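Restriction endonuclease LpnPI (Legionella pneumophila subsp. pneumophila str. Philadelphia 1, PDB 4RZL) recognises DNA carrying modified cytosine through its N-terminal SRA-type domain, the part described here, and as a whole enzyme probably cleaves that DNA. Local coordinates at residues Tyr91-His96 against Gln107-Leu112; Leu166-Lys171 against Gln179-Ile184; Ser194-Asn199 against Gly206-Leu211. One frame throughout, in Å; residues are numbered along the deposited sequence.

Interaction 1: Tyr91-His96 against Gln107-Leu112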
ATOM      1  N   TYR A  91      -5.376  -3.034   7.883  1.00 12.28           N
ATOM      2  CA  TYR A  91      -6.803  -3.246   8.134  1.00 15.58           C
ATOM      3  C   TYR A  91      -7.653  -2.564   7.073  1.00 16.80           C
ATOM      4  O   TYR A  91      -7.331  -1.462   6.618  1.00 16.87           O
ATOM      5  CB  TYR A  91      -7.184  -2.759   9.536  1.00 17.17           C
ATOM      6  CG  TYR A  91      -6.685  -3.693  10.614  1.00 17.22           C
ATOM      7  CD1 TYR A  91      -5.409  -3.554  11.143  1.00 17.71           C
ATOM      8  CD2 TYR A  91      -7.476  -4.743  11.072  1.00 17.58           C
ATOM      9  CE1 TYR A  91      -4.938  -4.419  12.104  1.00 22.04           C
ATOM     10  CE2 TYR A  91      -7.017  -5.610  12.063  1.00 16.28           C
ATOM     11  CZ  TYR A  91      -5.747  -5.442  12.571  1.00 22.80           C
ATOM     12  OH  TYR A  91      -5.266  -6.300  13.536  1.00 28.16           O
ATOM     13  N   GLY A  92      -8.741  -3.175   6.729  1.00 12.12           N
ATOM     14  CA  GLY A  92      -9.574  -2.784   5.659  1.00 12.55           C
ATOM     15  C   GLY A  92     -10.451  -1.584   5.958  1.00 14.51           C
ATOM     16  O   GLY A  92     -10.371  -1.017   6.942  1.00 12.63           O
ATOM     17  N   ASP A  93     -11.247  -1.229   5.009  1.00 12.19           N
ATOM     18  CA  ASP A  93     -11.966  -0.042   4.992  1.00 15.66           C
ATOM     19  C   ASP A  93     -13.422  -0.138   5.548  1.00 20.55           C
ATOM     20  O   ASP A  93     -14.181   0.580   5.134  1.00 17.34           O
ATOM     21  CB  ASP A  93     -11.921   0.659   3.653  1.00 18.44           C
ATOM     22  CG  ASP A  93     -12.627  -0.109   2.522  1.00 23.86           C
ATOM     23  OD1 ASP A  93     -12.917  -1.252   2.614  1.00 21.11           O
ATOM     24  OD2 ASP A  93     -12.826   0.445   1.523  1.00 24.62           O
ATOM     25  N   ASN A  94     -13.698  -1.064   6.373  1.00 18.88           N
ATOM     26  CA  ASN A  94     -14.989  -1.146   7.033  1.00 17.91           C
ATOM     27  C   ASN A  94     -14.783  -0.883   8.522  1.00 16.87           C
ATOM     28  O   ASN A  94     -14.783  -1.729   9.311  1.00 16.68           O
ATOM     29  CB  ASN A  94     -15.734  -2.480   6.795  1.00 17.48           C
ATOM     30  CG  ASN A  94     -17.212  -2.437   7.250  1.00 23.05           C
ATOM     31  OD1 ASN A  94     -17.791  -1.452   7.201  1.00 17.02           O
ATOM     32  ND2 ASN A  94     -17.740  -3.517   7.689  1.00 16.24           N
ATOM     33  N   LYS A  95     -14.521   0.207   8.982  1.00 13.06           N
ATOM     34  CA  LYS A  95     -14.101   0.553  10.305  1.00 18.92           C
ATOM     35  C   LYS A  95     -15.225   0.992  11.270  1.00 16.28           C
ATOM     36  O   LYS A  95     -14.959   1.173  12.376  1.00 20.29           O
ATOM     37  CB  LYS A  95     -12.896   1.498  10.307  1.00 20.95           C
ATOM     38  CG  LYS A  95     -11.562   0.922   9.724  1.00 18.33           C
ATOM     39  CD  LYS A  95     -10.517   1.969   9.574  1.00 16.13           C
ATOM     40  CE  LYS A  95      -9.178   1.366   9.277  1.00 21.75           C
ATOM     41  NZ  LYS A  95      -8.100   2.277   9.039  1.00 25.34           N
ATOM     42  N   HIS A  96     -16.436   1.106  10.769  1.00 21.16           N
ATOM     43  CA  HIS A  96     -17.607   1.531  11.539  1.00 22.07           C
ATOM     44  C   HIS A  96     -18.809   0.626  11.247  1.00 21.40           C
ATOM     45  O   HIS A  96     -18.862  -0.025  10.192  1.00 20.25           O
ATOM     46  CB  HIS A  96     -17.990   2.984  11.201  1.00 24.47           C
ATOM     47  CG  HIS A  96     -16.919   3.987  11.498  1.00 41.16           C
ATOM     48  ND1 HIS A  96     -15.937   4.316  10.588  1.00 45.38           N
ATOM     49  CD2 HIS A  96     -16.690   4.749  12.595  1.00 49.19           C
ATOM     50  CE1 HIS A  96     -15.139   5.228  11.120  1.00 57.75           C
ATOM     51  NE2 HIS A  96     -15.576   5.510  12.334  1.00 54.43           N
ATOM     52  N   GLN A 107     -14.465   0.508  -1.827  1.00 21.14           N
ATOM     53  CA  GLN A 107     -14.366  -0.894  -2.241  1.00 20.26           C
ATOM     54  C   GLN A 107     -13.011  -1.523  -1.901  1.00 15.15           C
ATOM     55  O   GLN A 107     -12.538  -2.416  -2.612  1.00 16.17           O
ATOM     56  CB  GLN A 107     -14.624  -1.014  -3.745  1.00 21.19           C
ATOM     57  CG  GLN A 107     -16.080  -0.796  -4.157  1.00 28.24           C
ATOM     58  CD  GLN A 107     -16.974  -1.953  -3.744  1.00 39.36           C
ATOM     59  OE1 GLN A 107     -17.047  -2.972  -4.441  1.00 45.99           O
ATOM     60  NE2 GLN A 107     -17.658  -1.809  -2.606  1.00 32.83           N
ATOM     61  N   GLY A 108     -12.397  -1.063  -0.816  1.00 16.91           N
ATOM     62  CA  GLY A 108     -11.109  -1.588  -0.389  1.00 14.02           C
ATOM     63  C   GLY A 108     -11.226  -3.066  -0.042  1.00 14.63           C
ATOM     64  O   GLY A 108     -10.455  -3.888  -0.531  1.00 14.01           O
ATOM     65  N   ASN A 109     -12.206  -3.401   0.795  1.00 12.27           N
ATOM     66  CA  ASN A 109     -12.388  -4.778   1.238  1.00 16.54           C
ATOM     67  C   ASN A 109     -12.751  -5.720   0.106  1.00 13.56           C
ATOM     68  O   ASN A 109     -12.213  -6.822   0.026  1.00 15.22           O
ATOM     69  CB  ASN A 109     -13.453  -4.843   2.332  1.00 15.70           C
ATOM     70  CG  ASN A 109     -12.907  -4.458   3.678  1.00 16.55           C
ATOM     71  OD1 ASN A 109     -11.693  -4.386   3.862  1.00 17.71           O
ATOM     72  ND2 ASN A 109     -13.793  -4.197   4.629  1.00 13.42           N
ATOM     73  N   ALA A 110     -13.638  -5.290  -0.791  1.00  9.20           N
ATOM     74  CA  ALA A 110     -13.978  -6.129  -1.940  1.00 15.74           C
ATOM     75  C   ALA A 110     -12.724  -6.393  -2.794  1.00 17.99           C
ATOM     76  O   ALA A 110     -12.511  -7.489  -3.308  1.00 18.72           O
ATOM     77  CB  ALA A 110     -15.075  -5.465  -2.777  1.00 15.14           C
ATOM     78  N   THR A 111     -11.877  -5.381  -2.927  1.00 18.66           N
ATOM     79  CA  THR A 111     -10.683  -5.522  -3.749  1.00 15.49           C
ATOM     80  C   THR A 111      -9.654  -6.412  -3.051  1.00 14.03           C
ATOM     81  O   THR A 111      -9.020  -7.255  -3.709  1.00 17.04           O
ATOM     82  CB  THR A 111     -10.061  -4.157  -4.082  1.00 18.62           C
ATOM     83  OG1 THR A 111     -11.042  -3.339  -4.727  1.00 21.40           O
ATOM     84  CG2 THR A 111      -8.862  -4.323  -5.008  1.00 22.42           C
ATOM     85  N   LEU A 112      -9.501  -6.234  -1.732  1.00 16.60           N
ATOM     86  CA  LEU A 112      -8.628  -7.100  -0.936  1.00 15.65           C
ATOM     87  C   LEU A 112      -9.027  -8.552  -1.143  1.00 15.13           C
ATOM     88  O   LEU A 112      -8.177  -9.403  -1.391  1.00 13.96           O
ATOM     89  CB  LEU A 112      -8.672  -6.752   0.553  1.00 12.93           C
ATOM     90  CG  LEU A 112      -7.950  -5.486   1.025  1.00 19.20           C
ATOM     91  CD1 LEU A 112      -8.217  -5.212   2.507  1.00 11.01           C
ATOM     92  CD2 LEU A 112      -6.474  -5.599   0.791  1.00 12.89           C
TER
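Asp93 OD2 takes part in two hydrogen bonds: it accepts from Gly108 N across the contact at 2.8 Å, and it pairs with Thr104 OG1 of the intervening loop. The Gly108 N-H arrives on the syn side of this oxygen, 33° out of the carboxylate plane. The other oxygen, Asp93 OD1, takes the next backbone N-H, that of Asn109, at 2.9 Å and from above the plane. One carboxylate thus receives two consecutive N-H groups at the start of helix 108-119, where its negative charge would probably be stabilised by the N-H-rich helix start. Chi1 of 66° sets Asp93 CG between the backbone N and the carbonyl carbon. Gln107 occupies the N-cap position, and its carbonyl O accepts from Thr111 N and, at 2.8 Å, from Thr111 OG1, the two donors reaching it from opposite faces of its plane.

Within the SRA-type domain, the contact ties the loop that leaves strand 87-91 to the first turn of the helix that follows it. Asn109 answers Asp93 in the reverse sense, the two side chains sliding past each other in opposite directions with carboxylate and amide planes 80° apart. Asn109 OD1 lies 3.2 Å from Gly92 CA and accepts a weak bond from Asp93 N, at 3.4 Å. Its ND2 comes within 3.4 Å of Asn94 CB, but hydrogen-bonds to Ile101 O and to Asn180 OD1. That Asn180 oxygen also accepts from Asn94 N, while Asn180 ND2 donates to Gly92 O and Asn94 ND2 donates to Gln179 O, so strand 176-187 holds both the loop and Asn109 through polar groups. Deeper along the helix, Leu112 CD1 packs on Gly92 CA at 4.2 Å.

Interaction 2: Leu166-Lys171 against Gln179-Ile184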
ATOM      1  N   LEU A 166      -5.582 -13.212   5.154  1.00 17.59           N
ATOM      2  CA  LEU A 166      -6.730 -12.314   5.015  1.00 14.49           C
ATOM      3  C   LEU A 166      -7.853 -12.831   5.893  1.00 17.89           C
ATOM      4  O   LEU A 166      -8.525 -13.794   5.546  1.00 18.94           O
ATOM      5  CB  LEU A 166      -7.202 -12.198   3.566  1.00 14.63           C
ATOM      6  CG  LEU A 166      -8.351 -11.192   3.365  1.00 15.20           C
ATOM      7  CD1 LEU A 166      -7.884  -9.789   3.731  1.00 13.81           C
ATOM      8  CD2 LEU A 166      -8.881 -11.203   1.930  1.00 11.27           C
ATOM      9  N   ILE A 167      -8.046 -12.183   7.038  1.00 17.94           N
ATOM     10  CA  ILE A 167      -9.005 -12.640   8.043  1.00 18.08           C
ATOM     11  C   ILE A 167     -10.086 -11.596   8.211  1.00 16.76           C
ATOM     12  O   ILE A 167      -9.782 -10.410   8.358  1.00 14.80           O
ATOM     13  CB  ILE A 167      -8.322 -12.886   9.399  1.00 17.94           C
ATOM     14  CG1 ILE A 167      -7.190 -13.901   9.257  1.00 20.98           C
ATOM     15  CG2 ILE A 167      -9.320 -13.366  10.444  1.00 26.69           C
ATOM     16  CD1 ILE A 167      -6.322 -13.996  10.476  1.00 24.76           C
ATOM     17  N   ALA A 168     -11.344 -12.020   8.157  1.00 13.47           N
ATOM     18  CA  ALA A 168     -12.443 -11.142   8.547  1.00 18.87           C
ATOM     19  C   ALA A 168     -12.507 -11.088  10.073  1.00 21.30           C
ATOM     20  O   ALA A 168     -12.881 -12.059  10.713  1.00 28.96           O
ATOM     21  CB  ALA A 168     -13.768 -11.635   7.956  1.00 13.81           C
ATOM     22  N   VAL A 169     -12.131  -9.968  10.669  1.00 18.82           N
ATOM     23  CA  VAL A 169     -12.163  -9.890  12.125  1.00 17.04           C
ATOM     24  C   VAL A 169     -13.407  -9.138  12.589  1.00 17.23           C
ATOM     25  O   VAL A 169     -13.941  -8.282  11.868  1.00 18.45           O
ATOM     26  CB  VAL A 169     -10.906  -9.202  12.696  1.00 15.39           C
ATOM     27  CG1 VAL A 169      -9.649  -9.911  12.219  1.00 17.94           C
ATOM     28  CG2 VAL A 169     -10.868  -7.733  12.274  1.00 20.24           C
ATOM     29  N   TRP A 170     -13.858  -9.461  13.794  1.00 12.17           N
ATOM     30  CA  TRP A 170     -15.018  -8.798  14.380  1.00 15.55           C
ATOM     31  C   TRP A 170     -14.589  -7.667  15.281  1.00 15.83           C
ATOM     32  O   TRP A 170     -13.601  -7.783  16.003  1.00 20.98           O
ATOM     33  CB  TRP A 170     -15.863  -9.778  15.207  1.00 17.80           C
ATOM     34  CG  TRP A 170     -16.709 -10.726  14.420  1.00 16.53           C
ATOM     35  CD1 TRP A 170     -16.415 -12.025  14.093  1.00 15.95           C
ATOM     36  CD2 TRP A 170     -18.003 -10.453  13.871  1.00 16.71           C
ATOM     37  NE1 TRP A 170     -17.459 -12.577  13.384  1.00 16.75           N
ATOM     38  CE2 TRP A 170     -18.442 -11.634  13.227  1.00 12.36           C
ATOM     39  CE3 TRP A 170     -18.840  -9.326  13.872  1.00 15.03           C
ATOM     40  CZ2 TRP A 170     -19.675 -11.721  12.586  1.00 12.82           C
ATOM     41  CZ3 TRP A 170     -20.076  -9.412  13.233  1.00 13.47           C
ATOM     42  CH2 TRP A 170     -20.479 -10.601  12.595  1.00 11.80           C
ATOM     43  N   LYS A 171     -15.337  -6.573  15.243  1.00 16.14           N
ATOM     44  CA  LYS A 171     -15.203  -5.531  16.246  1.00 21.69           C
ATOM     45  C   LYS A 171     -16.585  -5.104  16.730  1.00 14.67           C
ATOM     46  O   LYS A 171     -17.583  -5.287  16.040  1.00 16.96           O
ATOM     47  CB  LYS A 171     -14.430  -4.327  15.699  1.00 20.03           C
ATOM     48  CG  LYS A 171     -12.911  -4.518  15.611  1.00 35.11           C
ATOM     49  CD  LYS A 171     -12.214  -4.085  16.905  1.00 33.19           C
ATOM     50  CE  LYS A 171     -10.689  -4.065  16.774  1.00 32.26           C
ATOM     51  NZ  LYS A 171     -10.126  -5.411  16.447  1.00 36.97           N
ATOM     52  N   GLN A 179     -17.715  -6.601  10.791  1.00 15.35           N
ATOM     53  CA  GLN A 179     -16.470  -7.247  10.366  1.00 13.83           C
ATOM     54  C   GLN A 179     -15.617  -6.361   9.464  1.00 16.12           C
ATOM     55  O   GLN A 179     -16.127  -5.511   8.729  1.00 12.73           O
ATOM     56  CB  GLN A 179     -16.776  -8.559   9.641  1.00 14.87           C
ATOM     57  CG  GLN A 179     -17.345  -9.668  10.519  1.00 15.37           C
ATOM     58  CD  GLN A 179     -17.537 -10.953   9.735  1.00 21.85           C
ATOM     59  OE1 GLN A 179     -18.297 -10.991   8.763  1.00 20.91           O
ATOM     60  NE2 GLN A 179     -16.823 -12.006  10.139  1.00 17.70           N
ATOM     61  N   ASN A 180     -14.310  -6.582   9.525  1.00 14.06           N
ATOM     62  CA  ASN A 180     -13.364  -5.857   8.698  1.00 14.34           C
ATOM     63  C   ASN A 180     -12.203  -6.795   8.376  1.00 19.40           C
ATOM     64  O   ASN A 180     -11.947  -7.750   9.115  1.00 13.88           O
ATOM     65  CB  ASN A 180     -12.868  -4.586   9.423  1.00 11.38           C
ATOM     66  CG  ASN A 180     -12.169  -3.586   8.474  1.00 15.15           C
ATOM     67  OD1 ASN A 180     -12.378  -3.598   7.245  1.00 11.86           O
ATOM     68  ND2 ASN A 180     -11.312  -2.737   9.050  1.00 11.30           N
ATOM     69  N   TYR A 181     -11.488  -6.532   7.289  1.00 15.14           N
ATOM     70  CA  TYR A 181     -10.367  -7.399   6.943  1.00  9.70           C
ATOM     71  C   TYR A 181      -9.090  -7.011   7.672  1.00 12.31           C
ATOM     72  O   TYR A 181      -8.772  -5.828   7.848  1.00 10.90           O
ATOM     73  CB  TYR A 181     -10.112  -7.372   5.437  1.00 12.19           C
ATOM     74  CG  TYR A 181     -10.995  -8.306   4.640  1.00 14.07           C
ATOM     75  CD1 TYR A 181     -11.190  -9.635   5.032  1.00 13.28           C
ATOM     76  CD2 TYR A 181     -11.662  -7.851   3.515  1.00 12.13           C
ATOM     77  CE1 TYR A 181     -12.008 -10.476   4.303  1.00 14.85           C
ATOM     78  CE2 TYR A 181     -12.483  -8.688   2.778  1.00 16.39           C
ATOM     79  CZ  TYR A 181     -12.650  -9.995   3.178  1.00 15.93           C
ATOM     80  OH  TYR A 181     -13.458 -10.813   2.435  1.00 18.43           O
ATOM     81  N   ARG A 182      -8.366  -8.031   8.103  1.00 13.44           N
ATOM     82  CA  ARG A 182      -6.973  -7.890   8.485  1.00 14.22           C
ATOM     83  C   ARG A 182      -6.167  -8.590   7.397  1.00 14.64           C
ATOM     84  O   ARG A 182      -6.290  -9.806   7.206  1.00 14.45           O
ATOM     85  CB  ARG A 182      -6.719  -8.501   9.862  1.00 15.06           C
ATOM     86  CG  ARG A 182      -5.272  -8.522  10.311  1.00 18.04           C
ATOM     87  CD  ARG A 182      -5.218  -9.264  11.627  1.00 20.53           C
ATOM     88  NE  ARG A 182      -3.915  -9.258  12.265  1.00 27.05           N
ATOM     89  CZ  ARG A 182      -3.037 -10.251  12.168  1.00 38.75           C
ATOM     90  NH1 ARG A 182      -3.324 -11.318  11.431  1.00 28.84           N
ATOM     91  NH2 ARG A 182      -1.873 -10.173  12.801  1.00 30.91           N
ATOM     92  N   ALA A 183      -5.379  -7.818   6.659  1.00  9.71           N
ATOM     93  CA  ALA A 183      -4.677  -8.339   5.485  1.00 16.19           C
ATOM     94  C   ALA A 183      -3.174  -8.294   5.689  1.00 15.25           C
ATOM     95  O   ALA A 183      -2.650  -7.290   6.155  1.00 14.61           O
ATOM     96  CB  ALA A 183      -5.063  -7.534   4.226  1.00 11.04           C
ATOM     97  N   ILE A 184      -2.478  -9.360   5.301  1.00 11.62           N
ATOM     98  CA  ILE A 184      -1.032  -9.443   5.499  1.00 11.94           C
ATOM     99  C   ILE A 184      -0.302  -9.445   4.142  1.00 13.78           C
ATOM    100  O   ILE A 184      -0.632 -10.221   3.248  1.00 14.68           O
ATOM    101  CB  ILE A 184      -0.657 -10.696   6.322  1.00 19.00           C
ATOM    102  CG1 ILE A 184      -1.413 -10.689   7.658  1.00 15.03           C
ATOM    103  CG2 ILE A 184       0.876 -10.803   6.523  1.00 12.93           C
ATOM    104  CD1 ILE A 184      -0.933 -11.723   8.670  1.00 25.32           C
TER
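Ile167 and Arg182 form a hydrogen-bonded antiparallel pair in the beta hairpin of strands 166-173 and 176-187. Their backbones exchange two bonds, Ile167 N to Arg182 O at 3.0 Å and Arg182 N to Ile167 O, the latter in the carbonyl plane and nearly straight at 171°. Val169 and Asn180 repeat the pattern, and the 2.7 Å approach of Val169 N to Asn180 O is the shortest of the four bonds. The non-hydrogen-bonded pairs between and beyond them bring CA-H groups onto the same carbonyls, as where Gln179 CA lies 3.1 Å from Val169 O.

Apolar packing is concentrated on the face carrying Leu166, Ala168, Tyr181 and Ala183. Leu166 CG, anti to its backbone N (chi1 -176°), stands over one face of the Tyr181 ring, 4.1 Å from the centroid, while Leu166 CD1 also touches Ala183 CB at 3.6 Å. The ring's OH is hydrogen-bonded to His102 NE2, and Phe116 of helix 108-119 packs against both Leu166 and Ala183. On the other face Val169 CG1 meets Arg182 CB.

Stacking occurs toward the hairpin turn. The Gln179 amide lies over the Trp170 indole with planes 24° apart, and Gln179 CG sits 3.4 Å above the centre of the six-membered ring. Trp170 NE1 and Gln179 NE2, both donors, approach to 3.4 Å without bonding.

Interaction 3: Ser194-Asn199 against Gly206-Leu211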
ATOM      1  N   SER A 194      11.547   3.991  -9.818  1.00 17.90           N
ATOM      2  CA  SER A 194      12.044   5.168 -10.545  1.00 24.94           C
ATOM      3  C   SER A 194      10.922   6.070 -11.073  1.00 19.77           C
ATOM      4  O   SER A 194       9.818   5.598 -11.355  1.00 17.60           O
ATOM      5  CB  SER A 194      12.918   4.725 -11.714  1.00 24.24           C
ATOM      6  OG  SER A 194      12.091   4.249 -12.751  1.00 22.46           O
ATOM      7  N   ARG A 195      11.211   7.364 -11.218  1.00 19.19           N
ATOM      8  CA  ARG A 195      10.274   8.281 -11.855  1.00 16.45           C
ATOM      9  C   ARG A 195       9.866   7.809 -13.254  1.00 23.68           C
ATOM     10  O   ARG A 195       8.702   7.954 -13.644  1.00 23.38           O
ATOM     11  CB  ARG A 195      10.863   9.696 -11.906  1.00 19.20           C
ATOM     12  CG  ARG A 195      10.053  10.689 -12.755  1.00 22.58           C
ATOM     13  CD  ARG A 195       8.582  10.795 -12.366  1.00 16.90           C
ATOM     14  NE  ARG A 195       8.348  10.832 -10.932  1.00 15.79           N
ATOM     15  CZ  ARG A 195       7.137  10.831 -10.380  1.00 17.79           C
ATOM     16  NH1 ARG A 195       6.057  10.772 -11.147  1.00 23.70           N
ATOM     17  NH2 ARG A 195       7.002  10.887  -9.063  1.00 14.24           N
ATOM     18  N   LYS A 196      10.818   7.249 -13.996  1.00 20.21           N
ATOM     19  CA  LYS A 196      10.532   6.690 -15.314  1.00 23.93           C
ATOM     20  C   LYS A 196       9.446   5.630 -15.204  1.00 28.48           C
ATOM     21  O   LYS A 196       8.475   5.650 -15.964  1.00 22.57           O
ATOM     22  CB  LYS A 196      11.789   6.078 -15.944  1.00 30.26           C
ATOM     23  CG  LYS A 196      11.568   5.462 -17.349  1.00 28.60           C
ATOM     24  CD  LYS A 196      12.870   4.931 -17.931  1.00 33.44           C
ATOM     25  CE  LYS A 196      12.651   4.118 -19.206  1.00 39.89           C
ATOM     26  NZ  LYS A 196      12.125   4.953 -20.324  1.00 45.84           N
ATOM     27  N   TRP A 197       9.597   4.721 -14.241  1.00 23.00           N
ATOM     28  CA  TRP A 197       8.588   3.689 -14.045  1.00 22.03           C
ATOM     29  C   TRP A 197       7.242   4.313 -13.732  1.00 23.73           C
ATOM     30  O   TRP A 197       6.240   3.956 -14.344  1.00 26.54           O
ATOM     31  CB  TRP A 197       8.973   2.711 -12.929  1.00 25.15           C
ATOM     32  CG  TRP A 197       8.125   1.475 -12.977  1.00 32.36           C
ATOM     33  CD1 TRP A 197       8.457   0.266 -13.535  1.00 32.42           C
ATOM     34  CD2 TRP A 197       6.773   1.345 -12.512  1.00 24.29           C
ATOM     35  NE1 TRP A 197       7.406  -0.616 -13.409  1.00 23.38           N
ATOM     36  CE2 TRP A 197       6.361   0.023 -12.793  1.00 30.09           C
ATOM     37  CE3 TRP A 197       5.881   2.206 -11.865  1.00 21.23           C
ATOM     38  CZ2 TRP A 197       5.097  -0.447 -12.452  1.00 30.47           C
ATOM     39  CZ3 TRP A 197       4.625   1.734 -11.535  1.00 29.38           C
ATOM     40  CH2 TRP A 197       4.248   0.423 -11.825  1.00 23.34           C
ATOM     41  N   ILE A 198       7.224   5.246 -12.783  1.00 24.02           N
ATOM     42  CA  ILE A 198       5.977   5.848 -12.310  1.00 22.53           C
ATOM     43  C   ILE A 198       5.239   6.608 -13.412  1.00 32.01           C
ATOM     44  O   ILE A 198       4.010   6.530 -13.506  1.00 31.11           O
ATOM     45  CB  ILE A 198       6.235   6.793 -11.105  1.00 19.56           C
ATOM     46  CG1 ILE A 198       6.867   6.012  -9.943  1.00 19.23           C
ATOM     47  CG2 ILE A 198       4.948   7.446 -10.639  1.00 18.89           C
ATOM     48  CD1 ILE A 198       7.419   6.903  -8.841  1.00 16.19           C
ATOM     49  N   ASN A 199       5.976   7.354 -14.234  1.00 29.62           N
ATOM     50  CA  ASN A 199       5.374   8.049 -15.375  1.00 30.79           C
ATOM     51  C   ASN A 199       4.853   7.065 -16.421  1.00 26.43           C
ATOM     52  O   ASN A 199       4.015   7.409 -17.246  1.00 29.49           O
ATOM     53  CB  ASN A 199       6.364   9.013 -16.042  1.00 29.01           C
ATOM     54  CG  ASN A 199       6.548  10.308 -15.261  1.00 30.70           C
ATOM     55  OD1 ASN A 199       5.779  10.618 -14.349  1.00 28.25           O
ATOM     56  ND2 ASN A 199       7.551  11.087 -15.645  1.00 35.10           N
ATOM     57  N   GLY A 206       7.155   1.211 -21.631  1.00 53.11           N
ATOM     58  CA  GLY A 206       8.020   2.318 -21.266  1.00 43.66           C
ATOM     59  C   GLY A 206       8.593   2.204 -19.862  1.00 51.32           C
ATOM     60  O   GLY A 206       9.222   3.139 -19.356  1.00 46.50           O
ATOM     61  N   GLN A 207       8.363   1.060 -19.220  1.00 52.83           N
ATOM     62  CA  GLN A 207       8.859   0.828 -17.865  1.00 40.13           C
ATOM     63  C   GLN A 207      10.305   0.347 -17.865  1.00 47.83           C
ATOM     64  O   GLN A 207      10.757  -0.312 -18.805  1.00 39.40           O
ATOM     65  CB  GLN A 207       7.973  -0.187 -17.125  1.00 36.45           C
ATOM     66  CG  GLN A 207       6.592   0.362 -16.769  1.00 42.99           C
ATOM     67  CD  GLN A 207       5.678  -0.649 -16.067  1.00 48.19           C
ATOM     68  OE1 GLN A 207       6.089  -1.767 -15.725  1.00 43.23           O
ATOM     69  NE2 GLN A 207       4.427  -0.253 -15.854  1.00 45.24           N
ATOM     70  N   ASP A 208      11.040   0.693 -16.812  1.00 43.69           N
ATOM     71  CA  ASP A 208      12.357   0.111 -16.629  1.00 38.35           C
ATOM     72  C   ASP A 208      12.247  -1.087 -15.687  1.00 28.68           C
ATOM     73  O   ASP A 208      11.152  -1.587 -15.428  1.00 26.08           O
ATOM     74  CB  ASP A 208      13.358   1.151 -16.114  1.00 37.61           C
ATOM     75  CG  ASP A 208      12.915   1.819 -14.813  1.00 40.24           C
ATOM     76  OD1 ASP A 208      11.950   1.344 -14.162  1.00 25.76           O
ATOM     77  OD2 ASP A 208      13.551   2.840 -14.455  1.00 34.09           O
ATOM     78  N   ASN A 209      13.386  -1.500 -15.155  1.00 24.50           N
ATOM     79  CA  ASN A 209      13.513  -2.694 -14.336  1.00 31.42           C
ATOM     80  C   ASN A 209      13.181  -2.501 -12.854  1.00 21.57           C
ATOM     81  O   ASN A 209      13.449  -3.401 -12.063  1.00 19.74           O
ATOM     82  CB  ASN A 209      14.947  -3.233 -14.433  1.00 28.20           C
ATOM     83  CG  ASN A 209      15.198  -4.027 -15.700  1.00 51.16           C
ATOM     84  OD1 ASN A 209      14.355  -4.073 -16.597  1.00 51.20           O
ATOM     85  ND2 ASN A 209      16.374  -4.648 -15.785  1.00 50.67           N
ATOM     86  N   SER A 210      12.652  -1.334 -12.480  1.00 22.47           N
ATOM     87  CA  SER A 210      12.349  -1.026 -11.072  1.00 21.43           C
ATOM     88  C   SER A 210      11.521  -2.126 -10.404  1.00 16.05           C
ATOM     89  O   SER A 210      11.779  -2.517  -9.270  1.00 15.71           O
ATOM     90  CB  SER A 210      11.586   0.298 -10.942  1.00 17.74           C
ATOM     91  OG  SER A 210      12.404   1.398 -11.234  1.00 25.55           O
ATOM     92  N   LEU A 211      10.524  -2.631 -11.116  1.00 17.35           N
ATOM     93  CA  LEU A 211       9.623  -3.599 -10.516  1.00 18.26           C
ATOM     94  C   LEU A 211       9.886  -5.029 -10.926  1.00 18.67           C
ATOM     95  O   LEU A 211       9.008  -5.876 -10.794  1.00 17.58           O
ATOM     96  CB  LEU A 211       8.173  -3.246 -10.845  1.00 18.33           C
ATOM     97  CG  LEU A 211       7.556  -2.586  -9.609  1.00 25.11           C
ATOM     98  CD1 LEU A 211       8.098  -1.174  -9.432  1.00 22.04           C
ATOM     99  CD2 LEU A 211       6.046  -2.602  -9.661  1.00 20.35           C
TER
HETATM  100  O   HOH W   1       9.663   5.697 -20.319  1.00 36.41           O
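Trp197 is held between Gln207 and Leu211, which cover opposite faces of its indole. Leu211 CD1 stands 4.0 Å from the centroid of the five-membered ring, only 12° off its normal, and Leu211 CD2 reaches Trp197 CZ2. From the other side Gln207 CG makes a CH-pi contact at 3.8 Å; its amide, tilted 40° to the indole, is anchored by Tyr215 OH at OE1 and by Ser200 O at NE2. Trp197 CG is anti to the backbone N (chi1 -165°), placing the root of the indole beside the loop.

A polar network adjoins this packing. Ser194, the N-cap of helix 195-199, accepts from Trp197 N at its OG and donates through the same hydroxyl to Asp208 OD2, at 2.6 Å and on the syn side. Ser194 N donates to Ser210 OG at 3.1 Å, and that hydroxyl donates to Asp208 OD1. Ser210 N reaches the same oxygen, forming an Asx turn, and both Ser210 donors approach it from one face.

The Lys196 side is looser and more exposed: NZ is 3.6 Å from Gly206 O, and a water bridges them, 2.6 Å from Lys196 NZ. The contact thus folds the loop leading to helix 212-220, with Leu211 at its N-cap position, back against the short helix 195-199, while Val193 of strand 192-193 packs on Leu211.

Overall arrangement
The three contacts follow one another along the chain without interleaving, each closing before the next opens, and all lie in the DNA-recognition domain. Interactions 1 and 2 are neighbours, their centres about 9 Å apart. They meet through strand 176-187, which pairs with both strand 166-173 and strand 87-91, and through helix 108-119 packed beside it, so the loop after strand 87-91 is bonded directly to a strand of the hairpin. Interaction 3 sits on the opposite side of the chain's centre, about 29 Å and 33 Å from the other two between centres. It joins helix 195-199 to the loop before helix 212-220, its nearest atoms about 16 Å from either of the others.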